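Local coordinates for uncharacterized conserved protein of COG5135 (Nostoc punctiforme, PDB 2I51), which binds flavin mononucleotide at the interface of its dimer and is related to pyridoxamine 5'-phosphate oxidase, though its own reaction is not established, at residues P82-Q87 with E169-P174; N176-H181 with S190-P195; D60-K65 with V152-L157; R41-R46 with L55-D60. All coordinates share one frame; numbering follows the deposited sequence.

In the fold
Contact 4 (41-46 with 55-60) is the buried one, near the chain's centre; contact 3, about 11 Å away between centres, lies at the surface and shares Asp-60 with it. Both touch one FMN, contact 4 through backbone groups and the side chains of Arg-41 and Thr-59, contact 3 through Lys-65. Contacts 1 and 2 are partly buried, lie more than 20 Å from the chain's centre and meet where Glu-169 pairs with Asn-176; their FMN is the other, held mainly by the second subunit. All four reach one antiparallel sheet. Contact 2 is strand pairing, contact 1 an arginine-rich loop edge, contact 3 a carboxylate-centred turn; contact 4 mixes apolar packing round Phe-57 with main-chain and arginine bonds.

Contact 1 (P82-Q87 with E169-P174). With FMN (flavin mononucleotide), chain P; EDO (1,2-ethanediol), chain D.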
# COMPACT_ATOMS: atom_id res chain seq x y z
N PRO A 82 -11.96 6.55 -0.99
CA PRO A 82 -13.11 5.69 -1.13
C PRO A 82 -14.42 6.29 -1.54
O PRO A 82 -15.23 5.60 -2.17
CB PRO A 82 -13.21 5.02 0.26
CG PRO A 82 -12.00 5.20 0.89
CD PRO A 82 -11.42 6.55 0.37
N ASN A 83 -14.64 7.57 -1.27
CA ASN A 83 -15.92 8.19 -1.61
C ASN A 83 -16.00 8.52 -3.10
O ASN A 83 -17.05 8.57 -3.69
CB ASN A 83 -16.09 9.51 -0.88
CG ASN A 83 -16.93 9.42 0.33
OD1 ASN A 83 -17.44 8.36 0.68
ND2 ASN A 83 -17.09 10.57 1.00
N THR A 84 -14.86 8.84 -3.70
CA THR A 84 -14.80 9.18 -5.10
C THR A 84 -14.22 8.09 -5.99
O THR A 84 -14.22 8.26 -7.20
CB THR A 84 -13.99 10.47 -5.28
OG1 THR A 84 -12.73 10.33 -4.64
CG2 THR A 84 -14.76 11.68 -4.65
N ARG A 85 -13.79 6.97 -5.40
CA ARG A 85 -13.31 5.81 -6.18
C ARG A 85 -12.17 6.21 -7.13
O ARG A 85 -12.18 5.91 -8.33
CB ARG A 85 -14.47 5.13 -6.92
CG ARG A 85 -15.58 4.66 -6.00
CD ARG A 85 -16.69 3.89 -6.78
NE ARG A 85 -16.18 2.66 -7.38
CZ ARG A 85 -16.36 2.26 -8.65
NH1 ARG A 85 -17.09 2.94 -9.56
NH2 ARG A 85 -15.80 1.12 -9.01
N GLU A 86 -11.16 6.90 -6.57
CA GLU A 86 -9.98 7.29 -7.33
C GLU A 86 -8.70 6.93 -6.62
O GLU A 86 -8.69 6.87 -5.38
CB GLU A 86 -10.04 8.78 -7.67
CG GLU A 86 -9.95 9.67 -6.53
CD GLU A 86 -10.29 11.13 -6.91
OE1 GLU A 86 -9.65 11.69 -7.83
OE2 GLU A 86 -11.16 11.72 -6.23
N GLN A 87 -7.65 6.67 -7.38
CA GLN A 87 -6.40 6.27 -6.84
C GLN A 87 -5.30 7.17 -7.39
O GLN A 87 -5.33 7.50 -8.58
CB GLN A 87 -6.11 4.84 -7.27
CG GLN A 87 -4.71 4.29 -6.96
CD GLN A 87 -4.55 2.86 -7.40
OE1 GLN A 87 -4.62 1.96 -6.56
NE2 GLN A 87 -4.35 2.65 -8.68
N GLU A 169 -9.27 7.24 -12.14
CA GLU A 169 -10.65 7.54 -11.75
C GLU A 169 -11.53 6.37 -12.18
O GLU A 169 -11.70 6.14 -13.37
CB GLU A 169 -11.12 8.82 -12.43
CG GLU A 169 -10.46 10.04 -11.87
CD GLU A 169 -10.90 11.32 -12.53
OE1 GLU A 169 -11.36 11.28 -13.68
OE2 GLU A 169 -10.77 12.37 -11.86
N LEU A 170 -12.10 5.64 -11.22
CA LEU A 170 -12.96 4.54 -11.59
C LEU A 170 -14.32 5.03 -12.05
O LEU A 170 -15.03 4.26 -12.71
CB LEU A 170 -13.11 3.57 -10.43
CG LEU A 170 -11.82 2.92 -9.97
CD1 LEU A 170 -12.10 1.98 -8.78
CD2 LEU A 170 -11.11 2.16 -11.09
N ARG A 171 -14.71 6.24 -11.69
CA ARG A 171 -15.98 6.83 -12.15
C ARG A 171 -15.72 7.64 -13.41
O ARG A 171 -15.76 8.87 -13.36
CB ARG A 171 -16.59 7.76 -11.10
CG ARG A 171 -17.10 7.08 -9.85
CD ARG A 171 -16.61 7.77 -8.57
NE ARG A 171 -17.37 8.93 -8.10
CZ ARG A 171 -16.89 10.16 -7.90
NH1 ARG A 171 -15.62 10.46 -8.15
NH2 ARG A 171 -17.69 11.12 -7.45
N GLY A 172 -15.46 6.97 -14.52
CA GLY A 172 -15.16 7.64 -15.80
C GLY A 172 -16.05 7.16 -16.91
O GLY A 172 -17.20 6.78 -16.70
N GLU A 173 -15.50 7.11 -18.13
CA GLU A 173 -16.26 6.70 -19.30
C GLU A 173 -15.47 5.68 -20.13
O GLU A 173 -15.13 5.94 -21.29
CB GLU A 173 -16.67 7.93 -20.13
CG GLU A 173 -17.79 8.76 -19.46
N PRO A 174 -15.22 4.49 -19.56
CA PRO A 174 -15.69 3.99 -18.27
C PRO A 174 -14.79 4.33 -17.06
O PRO A 174 -15.28 4.36 -15.90
CB PRO A 174 -15.73 2.48 -18.49
CG PRO A 174 -14.69 2.20 -19.51
CD PRO A 174 -14.48 3.47 -20.32
N1 FMN P . -5.84 -3.89 -10.97
C2 FMN P . -5.74 -5.27 -11.09
O2 FMN P . -4.90 -5.78 -11.85
N3 FMN P . -6.53 -6.08 -10.34
C4 FMN P . -7.51 -5.63 -9.48
O4 FMN P . -8.13 -6.39 -8.73
C4A FMN P . -7.63 -4.25 -9.36
N5 FMN P . -8.61 -3.73 -8.51
C5A FMN P . -8.57 -2.35 -8.26
C6 FMN P . -9.44 -1.81 -7.32
C7 FMN P . -9.46 -0.44 -7.06
C7M FMN P . -10.32 0.10 -5.93
C8 FMN P . -8.61 0.40 -7.76
C8M FMN P . -8.44 1.87 -7.34
C9 FMN P . -7.77 -0.12 -8.72
C9A FMN P . -7.73 -1.51 -9.00
N10 FMN P . -6.89 -2.04 -9.99
C10 FMN P . -6.77 -3.42 -10.11
C1' FMN P . -6.05 -1.19 -10.88
C2' FMN P . -4.65 -1.12 -10.30
O2' FMN P . -4.61 -0.32 -9.09
C3' FMN P . -3.64 -0.59 -11.34
O3' FMN P . -4.08 0.67 -11.85
C4' FMN P . -3.56 -1.58 -12.49
O4' FMN P . -3.57 -2.94 -12.09
C5' FMN P . -2.25 -1.32 -13.19
O5' FMN P . -1.17 -1.56 -12.33
P FMN P . 0.31 -1.87 -12.83
O1P FMN P . 0.33 -3.27 -13.39
O2P FMN P . 0.51 -0.84 -13.93
O3P FMN P . 1.22 -1.69 -11.67
C1 EDO D . -19.06 11.21 -3.27
O1 EDO D . -18.62 11.27 -4.63
C2 EDO D . -18.82 12.54 -2.58
O2 EDO D . -18.62 13.53 -3.58
O HOH W 1 -13.38 8.18 -9.95
O HOH W 2 -12.10 12.29 -9.57
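Two carbonyl oxygens, Thr-84 O and Arg-85 O, accept the hydrogen bonds that cross from segment 169-174. Arg-85 O receives Leu-170 N at 2.9 Å, the donor lying nearly along the C=O axis. Thr-84 O takes a weak, bent bond from Arg-171 NH1 at 2.8 Å, and a water that donates to this same oxygen accepts from Arg-171 N. The guanidinium of Arg-171 gets there through bends at chi2 and chi3, laying one face over Thr-84 CA. Arg-85 and Glu-86 both face Phe-81, a G1 beta bulge at the start of strand 86-97; there Glu-86 also pairs with Glu-169 as an antiparallel non-hydrogen-bonded pair. The two carboxylates, with Glu-86 OE1 and Glu-169 OE2 4.2 Å apart, are bridged by a second water that donates to both, which probably eases their repulsion. Glu-86 OE2 accepts Thr-84 OG1 at 2.6 Å on its anti lone pair and pairs with Arg-17; His-167 NE2 bonds Glu-86 OE1, Asn-18 ND2 bonds Thr-84 OG1, and Asn-176 takes Glu-169 OE1. Arg-85, bent at chi3, sets one guanidinium face over Leu-170 CB. Gln-87 NE2 donates to FMN O2' at 3.0 Å, and Leu-170 CD1 lies 3.9 Å from FMN C7M.

Contact 2 (N176-H181 with S190-P195); sequences NRWLYH and SEAINP
Arg-177 has CG anti to the backbone N (chi1 -168°) and stays extended to NE, so its guanidinium runs out past Ile-193 to the chain terminus. Trp-178 instead sets CG beside its own N (chi1 -78°), and with chi2 87° the indole lies over strand 190-192. Ile-193 places CG1 in the crowded position between N and the carbonyl carbon, which brings CD1 over one face of the guanidinium, 3.5 Å from Arg-177 NE. At the end of that guanidinium, NH1 bonds Asn-194 O near its plane and forms a salt bridge to the C-terminal carboxylate, Pro-195 OXT, at 3.1 Å, although the position of NH1 is less certain. NH2 turns to Asp-166, with FMN O2P a weak, long ion pair. On the other face of the hairpin, Ala-192 CB sits over the six-membered ring of Trp-178, 3.8 Å from its centroid, a CH-pi contact. An alanine in place of Trp-178 removes this cover over Ala-192 and would probably loosen the packing of the end strand. One residue further along from Trp-178 and Ala-192, Leu-179 and Glu-191 form an antiparallel hydrogen-bonded pair, Leu-179 N to Glu-191 O and Glu-191 N to Leu-179 O, both 2.9 Å. On the other side of the Trp-178/Ala-192 pair, Ile-193 N donates almost straight to Arg-177 O. This beta hairpin lies at the edge of this chain's sheet: strand 176-182 pairs on its other side with strand 155-169, while Ala-192 and Asn-194 make backbone hydrogen bonds to the second subunit.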
# COMPACT_ATOMS: atom_id res chain seq x y z
N ASN A 176 -10.97 6.77 -16.22
CA ASN A 176 -9.99 7.72 -16.75
C ASN A 176 -8.66 7.47 -16.04
O ASN A 176 -8.65 7.21 -14.84
CB ASN A 176 -10.42 9.17 -16.48
CG ASN A 176 -11.82 9.48 -17.00
OD1 ASN A 176 -12.17 9.08 -18.08
ND2 ASN A 176 -12.62 10.20 -16.21
N ARG A 177 -7.56 7.52 -16.77
CA ARG A 177 -6.24 7.36 -16.19
C ARG A 177 -5.30 8.37 -16.83
O ARG A 177 -5.28 8.50 -18.06
CB ARG A 177 -5.77 5.95 -16.45
CG ARG A 177 -4.53 5.58 -15.65
CD ARG A 177 -4.17 4.16 -15.85
NE ARG A 177 -2.93 3.77 -15.21
CZ ARG A 177 -2.22 2.70 -15.56
NH1 ARG A 177 -2.66 1.94 -16.54
NH2 ARG A 177 -1.09 2.40 -14.96
N TRP A 178 -4.58 9.10 -16.00
CA TRP A 178 -3.64 10.12 -16.41
C TRP A 178 -2.31 9.87 -15.77
O TRP A 178 -2.25 9.57 -14.58
CB TRP A 178 -4.14 11.51 -16.02
CG TRP A 178 -5.16 12.03 -16.89
CD1 TRP A 178 -6.51 11.82 -16.80
CD2 TRP A 178 -4.96 12.88 -18.02
NE1 TRP A 178 -7.15 12.47 -17.83
CE2 TRP A 178 -6.22 13.13 -18.59
CE3 TRP A 178 -3.83 13.45 -18.62
CZ2 TRP A 178 -6.39 13.95 -19.72
CZ3 TRP A 178 -4.00 14.25 -19.74
CH2 TRP A 178 -5.26 14.49 -20.28
N LEU A 179 -1.24 10.02 -16.54
CA LEU A 179 0.11 9.91 -16.08
C LEU A 179 0.77 11.26 -16.17
O LEU A 179 0.69 11.94 -17.19
CB LEU A 179 0.88 8.92 -16.96
CG LEU A 179 2.26 8.47 -16.59
CD1 LEU A 179 2.32 7.76 -15.21
CD2 LEU A 179 2.75 7.55 -17.76
N TYR A 180 1.46 11.63 -15.11
CA TYR A 180 2.20 12.88 -15.03
C TYR A 180 3.65 12.53 -14.77
O TYR A 180 3.96 11.69 -13.92
CB TYR A 180 1.68 13.72 -13.86
CG TYR A 180 0.23 14.11 -13.88
CD1 TYR A 180 -0.75 13.25 -13.42
CD2 TYR A 180 -0.14 15.38 -14.36
CE1 TYR A 180 -2.05 13.60 -13.43
CE2 TYR A 180 -1.46 15.75 -14.36
CZ TYR A 180 -2.42 14.86 -13.89
OH TYR A 180 -3.76 15.22 -13.92
N HIS A 181 4.58 13.19 -15.45
CA HIS A 181 6.01 12.94 -15.25
C HIS A 181 6.79 14.26 -15.20
O HIS A 181 6.52 15.16 -15.96
CB HIS A 181 6.53 12.03 -16.36
CG HIS A 181 7.99 11.71 -16.23
ND1 HIS A 181 8.47 10.77 -15.35
CD2 HIS A 181 9.07 12.24 -16.85
CE1 HIS A 181 9.79 10.74 -15.43
NE2 HIS A 181 10.18 11.62 -16.34
N SER A 190 1.90 15.69 -18.96
CA SER A 190 0.83 14.75 -18.67
C SER A 190 0.25 14.11 -19.90
O SER A 190 0.36 14.65 -21.00
CB SER A 190 -0.26 15.41 -17.89
OG SER A 190 -0.93 16.36 -18.64
N GLU A 191 -0.34 12.94 -19.73
CA GLU A 191 -0.94 12.22 -20.84
C GLU A 191 -2.02 11.28 -20.36
O GLU A 191 -1.88 10.62 -19.33
CB GLU A 191 0.08 11.44 -21.66
CG GLU A 191 0.82 10.32 -20.99
CD GLU A 191 1.46 9.35 -21.99
OE1 GLU A 191 1.05 9.34 -23.17
OE2 GLU A 191 2.37 8.59 -21.58
N ALA A 192 -3.11 11.26 -21.09
CA ALA A 192 -4.18 10.31 -20.83
C ALA A 192 -3.73 8.95 -21.39
O ALA A 192 -3.28 8.82 -22.56
CB ALA A 192 -5.48 10.78 -21.49
N ILE A 193 -3.91 7.91 -20.56
CA ILE A 193 -3.48 6.55 -20.92
C ILE A 193 -4.62 5.57 -20.68
O ILE A 193 -5.61 5.87 -20.01
CB ILE A 193 -2.23 6.10 -20.15
CG1 ILE A 193 -2.39 6.24 -18.62
CG2 ILE A 193 -1.00 6.96 -20.59
CD1 ILE A 193 -1.36 5.50 -17.75
N ASN A 194 -4.51 4.39 -21.29
CA ASN A 194 -5.55 3.40 -21.10
C ASN A 194 -5.55 2.86 -19.67
O ASN A 194 -4.49 2.46 -19.18
CB ASN A 194 -5.38 2.23 -22.07
CG ASN A 194 -5.62 2.63 -23.52
OD1 ASN A 194 -6.46 3.51 -23.82
ND2 ASN A 194 -4.93 1.93 -24.44
N PRO A 195 -6.74 2.77 -19.05
CA PRO A 195 -6.82 2.18 -17.71
C PRO A 195 -6.13 0.82 -17.58
O PRO A 195 -6.24 -0.01 -18.48
CB PRO A 195 -8.31 2.05 -17.46
CG PRO A 195 -8.99 2.90 -18.45
CD PRO A 195 -8.04 3.27 -19.54
OXT PRO A 195 -5.40 0.55 -16.59
O HOH W 3 -7.82 7.55 -19.71

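Contact 3 (D60-K65 with V152-L157). With FMN (flavin mononucleotide), chain C; EDO (1,2-ethanediol), chain N; EDO (1,2-ethanediol), chain U.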
# COMPACT_ATOMS: atom_id res chain seq x y z
N ASP A 60 9.14 7.24 13.19
CA ASP A 60 10.11 7.05 14.26
C ASP A 60 11.44 6.56 13.69
O ASP A 60 11.46 5.65 12.85
CB ASP A 60 9.52 6.04 15.25
CG ASP A 60 10.20 6.01 16.58
OD1 ASP A 60 11.43 5.86 16.67
OD2 ASP A 60 9.46 6.14 17.58
N THR A 61 12.57 7.13 14.15
CA THR A 61 13.90 6.69 13.68
C THR A 61 14.14 5.22 14.01
O THR A 61 15.01 4.58 13.39
CB THR A 61 15.09 7.47 14.31
OG1 THR A 61 15.03 7.30 15.73
CG2 THR A 61 15.03 8.95 13.99
N ARG A 62 13.45 4.69 15.02
CA ARG A 62 13.63 3.30 15.46
C ARG A 62 12.89 2.32 14.58
O ARG A 62 13.10 1.11 14.71
CB ARG A 62 13.13 3.13 16.90
CG ARG A 62 13.92 3.97 17.89
CD ARG A 62 13.31 3.95 19.28
NE ARG A 62 11.96 4.46 19.29
CZ ARG A 62 11.09 4.32 20.29
NH1 ARG A 62 11.46 3.73 21.42
NH2 ARG A 62 9.85 4.79 20.17
N SER A 63 12.01 2.81 13.71
CA SER A 63 11.25 1.90 12.85
C SER A 63 12.10 1.33 11.70
O SER A 63 13.11 1.87 11.26
CB SER A 63 10.01 2.57 12.32
OG SER A 63 10.36 3.56 11.40
N ALA A 64 11.68 0.15 11.20
CA ALA A 64 12.39 -0.47 10.12
C ALA A 64 12.50 0.38 8.87
O ALA A 64 13.53 0.33 8.16
CB ALA A 64 11.71 -1.79 9.75
N LYS A 65 11.46 1.15 8.58
CA LYS A 65 11.43 1.89 7.34
C LYS A 65 12.55 2.94 7.36
O LYS A 65 13.03 3.33 6.32
CB LYS A 65 10.10 2.58 7.09
CG LYS A 65 9.84 3.88 7.88
CD LYS A 65 8.45 4.43 7.69
CE LYS A 65 7.40 3.68 8.46
NZ LYS A 65 7.71 3.42 9.92
N VAL A 152 11.79 15.32 19.85
CA VAL A 152 12.63 14.29 20.45
C VAL A 152 13.52 13.66 19.38
O VAL A 152 13.21 13.73 18.19
CB VAL A 152 11.75 13.24 21.17
CG1 VAL A 152 10.96 13.88 22.32
CG2 VAL A 152 10.84 12.55 20.18
N PRO A 153 14.64 13.07 19.79
CA PRO A 153 15.63 12.63 18.81
C PRO A 153 15.16 11.56 17.87
O PRO A 153 15.65 11.50 16.76
CB PRO A 153 16.76 12.09 19.66
CG PRO A 153 16.59 12.68 20.98
CD PRO A 153 15.15 12.95 21.16
N ASN A 154 14.16 10.78 18.25
CA ASN A 154 13.65 9.74 17.38
C ASN A 154 12.48 10.20 16.50
O ASN A 154 11.93 9.40 15.76
CB ASN A 154 13.24 8.51 18.16
CG ASN A 154 12.22 8.79 19.25
OD1 ASN A 154 12.45 9.65 20.11
ND2 ASN A 154 11.15 8.02 19.28
N PHE A 155 12.12 11.47 16.58
CA PHE A 155 11.13 12.03 15.66
C PHE A 155 11.73 12.41 14.33
O PHE A 155 12.69 13.20 14.29
CB PHE A 155 10.56 13.31 16.27
CG PHE A 155 9.58 14.00 15.36
CD1 PHE A 155 8.30 13.46 15.14
CD2 PHE A 155 9.88 15.22 14.76
CE1 PHE A 155 7.40 14.09 14.30
CE2 PHE A 155 8.99 15.82 13.89
CZ PHE A 155 7.75 15.29 13.69
N CYS A 156 11.13 11.90 13.23
CA CYS A 156 11.51 12.28 11.90
C CYS A 156 10.35 12.87 11.14
O CYS A 156 9.20 12.42 11.25
CB CYS A 156 11.85 11.05 11.10
SG CYS A 156 13.20 10.15 11.72
N LEU A 157 10.67 13.88 10.35
CA LEU A 157 9.82 14.38 9.27
C LEU A 157 10.28 13.64 7.99
O LEU A 157 11.45 13.55 7.67
CB LEU A 157 9.98 15.89 9.06
CG LEU A 157 9.29 16.48 7.82
CD1 LEU A 157 7.78 16.30 7.82
CD2 LEU A 157 9.64 17.99 7.72
N1 FMN C . 3.56 4.74 11.05
C2 FMN C . 4.35 5.82 10.90
O2 FMN C . 5.58 5.75 10.97
N3 FMN C . 3.78 7.04 10.60
C4 FMN C . 2.43 7.22 10.48
O4 FMN C . 1.92 8.32 10.06
C4A FMN C . 1.61 6.11 10.63
N5 FMN C . 0.23 6.23 10.54
C5A FMN C . -0.53 5.03 10.50
C6 FMN C . -1.89 5.12 10.30
C7 FMN C . -2.72 3.98 10.27
C7M FMN C . -4.14 4.09 9.80
C8 FMN C . -2.11 2.75 10.53
C8M FMN C . -2.90 1.47 10.26
C9 FMN C . -0.73 2.67 10.76
C9A FMN C . 0.05 3.81 10.79
N10 FMN C . 1.40 3.75 11.04
C10 FMN C . 2.19 4.85 10.91
C1' FMN C . 2.07 2.46 11.50
C2' FMN C . 2.72 1.81 10.27
O2' FMN C . 1.71 1.32 9.35
C3' FMN C . 3.73 0.70 10.62
O3' FMN C . 3.07 -0.22 11.47
C4' FMN C . 4.90 1.35 11.39
O4' FMN C . 5.32 2.61 10.86
C5' FMN C . 6.09 0.39 11.29
O5' FMN C . 6.42 0.21 9.92
P FMN C . 7.87 -0.22 9.51
O1P FMN C . 8.85 0.88 9.75
O2P FMN C . 8.22 -1.46 10.39
O3P FMN C . 7.81 -0.69 8.09
C1 EDO N . 16.06 2.24 11.39
O1 EDO N . 15.54 1.14 10.64
C2 EDO N . 16.03 1.86 12.84
O2 EDO N . 17.09 2.54 13.53
C1 EDO U . 9.02 -2.92 13.70
O1 EDO U . 10.45 -2.78 13.83
C2 EDO U . 8.57 -1.50 13.46
O2 EDO U . 9.55 -1.11 12.55
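Asp-60 OD1 is gripped by three donors, Arg-62 N and NE firmly and Asn-154 ND2 weakly; the bond from Arg-62 N, 2.9 Å long and on the anti lone pair, makes an Asx turn. OD2 accepts Arg-62 NH2 and, at 3.0 Å, Asn-154 ND2. The arginine grips side-on, through NE and NH2 in its own guanidinium plane, but meets the carboxylate from above the latter's plane, as does the amide of Asn-154. A chi1 of -164°, CG anti to the backbone N, places the carboxylate where Arg-62 and Asn-154 both meet it, and so many donors would probably keep it ionised. Asn-154 ND2 has a further acceptor in Phe-125 O, and Arg-62 NH1 reaches Trp-127 O, so the site ties the turn to the loop around residues 125-127. An alanine in place of Asp-60 removes the acceptor that Arg-62 and Asn-154 share and would probably loosen the turn leading to helix 64-71. The main chains are joined too: Thr-61 N donates to Asn-154 O on a lone pair, beside the non-hydrogen-bonded antiparallel pair of Asp-60 with Phe-155. Asp-60 O accepts both Ser-63 N and Ser-63 OG, closing a type I turn just before the helix. From the first turn of that helix Lys-65 serves the cofactor, its N and NZ both bonding FMN O1P, while NZ also bonds O4' at 2.7 Å. Next to the strand, Thr-61 CG2, anti to its own carbonyl carbon, touches Cys-156 SG at 3.2 Å.

Contact 4 (R41-R46 with L55-D60); sequences RTLVFR and LRFITD. With FMN (flavin mononucleotide), chain C.
Arg-41 bends at chi2 and chi3 so that NE and NH2 both reach FMN O3P, which lies at the edge of its guanidinium. Thr-42 O accepts FMN O2', and Thr-42 CG2 rests on the dimethylbenzene end of the flavin. Leu-43 splits its branches: CD2 goes to FMN N3, while CD1 lies over the face of Phe-57, 4.3 Å from the ring centroid in a CH-pi contact. Val-44 N donates almost straight to FMN O4 at 3.1 Å. Strand 55-60 gives Ile-58 O to FMN N3 and Thr-59 OG1 to O2 at 2.6 Å, so the two strands of the split beta-barrel of the FMN-binding family, 115° apart in direction, clasp the pyrimidine end of the flavin. One water links them, donating to Val-44 O and FMN O4 and accepting from Ile-58 N and Arg-46 NE. Phe-45 presents its ring edge to Leu-55 CG at 3.9 Å, and Phe-57 CE1 reaches its CA. At Arg-46 the two segments join directly: its N donates to Arg-56 O at 2.9 Å, and its O takes both NE and NH2 of Arg-56, whose NH1 pairs with Glu-116. Ile-58 CD1 lies over one guanidinium face of Arg-46, 3.8 Å from NE.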
# COMPACT_ATOMS: atom_id res chain seq x y z
N ARG A 41 3.38 -0.09 4.07
CA ARG A 41 2.62 0.21 5.30
C ARG A 41 1.86 1.49 5.18
O ARG A 41 2.23 2.37 4.40
CB ARG A 41 3.53 0.25 6.52
CG ARG A 41 4.29 1.51 6.71
CD ARG A 41 5.42 1.71 5.72
NE ARG A 41 6.53 0.80 5.88
CZ ARG A 41 7.53 0.58 5.03
NH1 ARG A 41 7.49 1.03 3.76
NH2 ARG A 41 8.53 -0.16 5.41
N THR A 42 0.83 1.63 6.01
CA THR A 42 0.02 2.81 6.02
C THR A 42 0.68 3.93 6.82
O THR A 42 1.25 3.66 7.90
CB THR A 42 -1.38 2.50 6.61
OG1 THR A 42 -1.99 1.45 5.84
CG2 THR A 42 -2.30 3.73 6.58
N LEU A 43 0.58 5.15 6.31
CA LEU A 43 0.95 6.34 7.02
C LEU A 43 -0.17 7.35 6.93
O LEU A 43 -1.01 7.27 6.04
CB LEU A 43 2.17 7.03 6.40
CG LEU A 43 3.37 6.16 6.10
CD1 LEU A 43 4.44 6.98 5.30
CD2 LEU A 43 3.86 5.66 7.38
N VAL A 44 -0.20 8.34 7.82
CA VAL A 44 -1.09 9.50 7.70
C VAL A 44 -0.47 10.61 6.89
O VAL A 44 0.66 11.04 7.19
CB VAL A 44 -1.38 10.06 9.12
CG1 VAL A 44 -2.32 11.31 9.04
CG2 VAL A 44 -2.01 8.97 10.02
N PHE A 45 -1.16 11.07 5.85
CA PHE A 45 -0.74 12.25 5.11
C PHE A 45 -0.93 13.48 6.00
O PHE A 45 -2.00 13.72 6.53
CB PHE A 45 -1.65 12.38 3.89
CG PHE A 45 -1.53 13.67 3.16
CD1 PHE A 45 -0.37 13.97 2.44
CD2 PHE A 45 -2.57 14.57 3.15
CE1 PHE A 45 -0.29 15.17 1.75
CE2 PHE A 45 -2.50 15.75 2.44
CZ PHE A 45 -1.37 16.03 1.73
N ARG A 46 0.13 14.26 6.10
CA ARG A 46 0.16 15.45 6.95
C ARG A 46 0.32 16.75 6.17
O ARG A 46 0.98 17.69 6.64
CB ARG A 46 1.26 15.29 8.00
CG ARG A 46 1.16 13.95 8.73
CD ARG A 46 1.55 13.99 10.14
NE ARG A 46 1.12 12.82 10.92
CZ ARG A 46 0.24 12.87 11.93
NH1 ARG A 46 -0.36 13.99 12.25
NH2 ARG A 46 -0.08 11.78 12.60
N LEU A 55 5.07 15.99 -0.13
CA LEU A 55 4.13 15.51 0.90
C LEU A 55 4.86 15.21 2.21
O LEU A 55 5.97 14.65 2.17
CB LEU A 55 3.47 14.19 0.44
CG LEU A 55 2.58 14.26 -0.80
CD1 LEU A 55 3.36 14.39 -2.15
CD2 LEU A 55 1.77 12.95 -0.82
N ARG A 56 4.22 15.57 3.33
CA ARG A 56 4.75 15.39 4.68
C ARG A 56 4.15 14.20 5.38
O ARG A 56 2.93 13.99 5.37
CB ARG A 56 4.44 16.63 5.56
CG ARG A 56 4.96 17.89 5.07
CD ARG A 56 4.87 18.97 6.16
NE ARG A 56 3.52 19.17 6.63
CZ ARG A 56 3.17 19.95 7.66
NH1 ARG A 56 4.08 20.67 8.34
NH2 ARG A 56 1.90 19.99 8.04
N PHE A 57 5.04 13.44 6.06
CA PHE A 57 4.66 12.37 6.96
C PHE A 57 5.62 12.45 8.16
O PHE A 57 6.66 13.14 8.08
CB PHE A 57 4.88 11.03 6.28
CG PHE A 57 4.23 10.93 4.93
CD1 PHE A 57 2.92 10.56 4.84
CD2 PHE A 57 4.92 11.24 3.80
CE1 PHE A 57 2.30 10.51 3.61
CE2 PHE A 57 4.34 11.15 2.56
CZ PHE A 57 2.99 10.79 2.48
N ILE A 58 5.28 11.72 9.21
CA ILE A 58 6.17 11.54 10.35
C ILE A 58 6.43 10.06 10.55
O ILE A 58 5.59 9.21 10.18
CB ILE A 58 5.60 12.18 11.63
CG1 ILE A 58 4.41 11.42 12.19
CG2 ILE A 58 5.34 13.65 11.39
CD1 ILE A 58 3.77 12.01 13.49
N THR A 59 7.58 9.76 11.14
CA THR A 59 7.92 8.39 11.48
C THR A 59 8.97 8.39 12.56
O THR A 59 9.59 9.42 12.85
CB THR A 59 8.32 7.55 10.26
OG1 THR A 59 8.13 6.16 10.53
CG2 THR A 59 9.75 7.85 9.82
N ASP A 60 9.14 7.24 13.19
CA ASP A 60 10.11 7.05 14.26
C ASP A 60 11.44 6.56 13.69
O ASP A 60 11.46 5.65 12.85
CB ASP A 60 9.52 6.04 15.25
CG ASP A 60 10.20 6.01 16.58
OD1 ASP A 60 11.43 5.86 16.67
OD2 ASP A 60 9.46 6.14 17.58
N1 FMN C . 3.56 4.74 11.05
C2 FMN C . 4.35 5.82 10.90
O2 FMN C . 5.58 5.75 10.97
N3 FMN C . 3.78 7.04 10.60
C4 FMN C . 2.43 7.22 10.48
O4 FMN C . 1.92 8.32 10.06
C4A FMN C . 1.61 6.11 10.63
N5 FMN C . 0.23 6.23 10.54
C5A FMN C . -0.53 5.03 10.50
C6 FMN C . -1.89 5.12 10.30
C7 FMN C . -2.72 3.98 10.27
C7M FMN C . -4.14 4.09 9.80
C8 FMN C . -2.11 2.75 10.53
C8M FMN C . -2.90 1.47 10.26
C9 FMN C . -0.73 2.67 10.76
C9A FMN C . 0.05 3.81 10.79
N10 FMN C . 1.40 3.75 11.04
C10 FMN C . 2.19 4.85 10.91
C1' FMN C . 2.07 2.46 11.50
C2' FMN C . 2.72 1.81 10.27
O2' FMN C . 1.71 1.32 9.35
C3' FMN C . 3.73 0.70 10.62
O3' FMN C . 3.07 -0.22 11.47
C4' FMN C . 4.90 1.35 11.39
O4' FMN C . 5.32 2.61 10.86
C5' FMN C . 6.09 0.39 11.29
O5' FMN C . 6.42 0.21 9.92
P FMN C . 7.87 -0.22 9.51
O1P FMN C . 8.85 0.88 9.75
O2P FMN C . 8.22 -1.46 10.39
O3P FMN C . 7.81 -0.69 8.09
O HOH W 4 2.49 10.75 9.12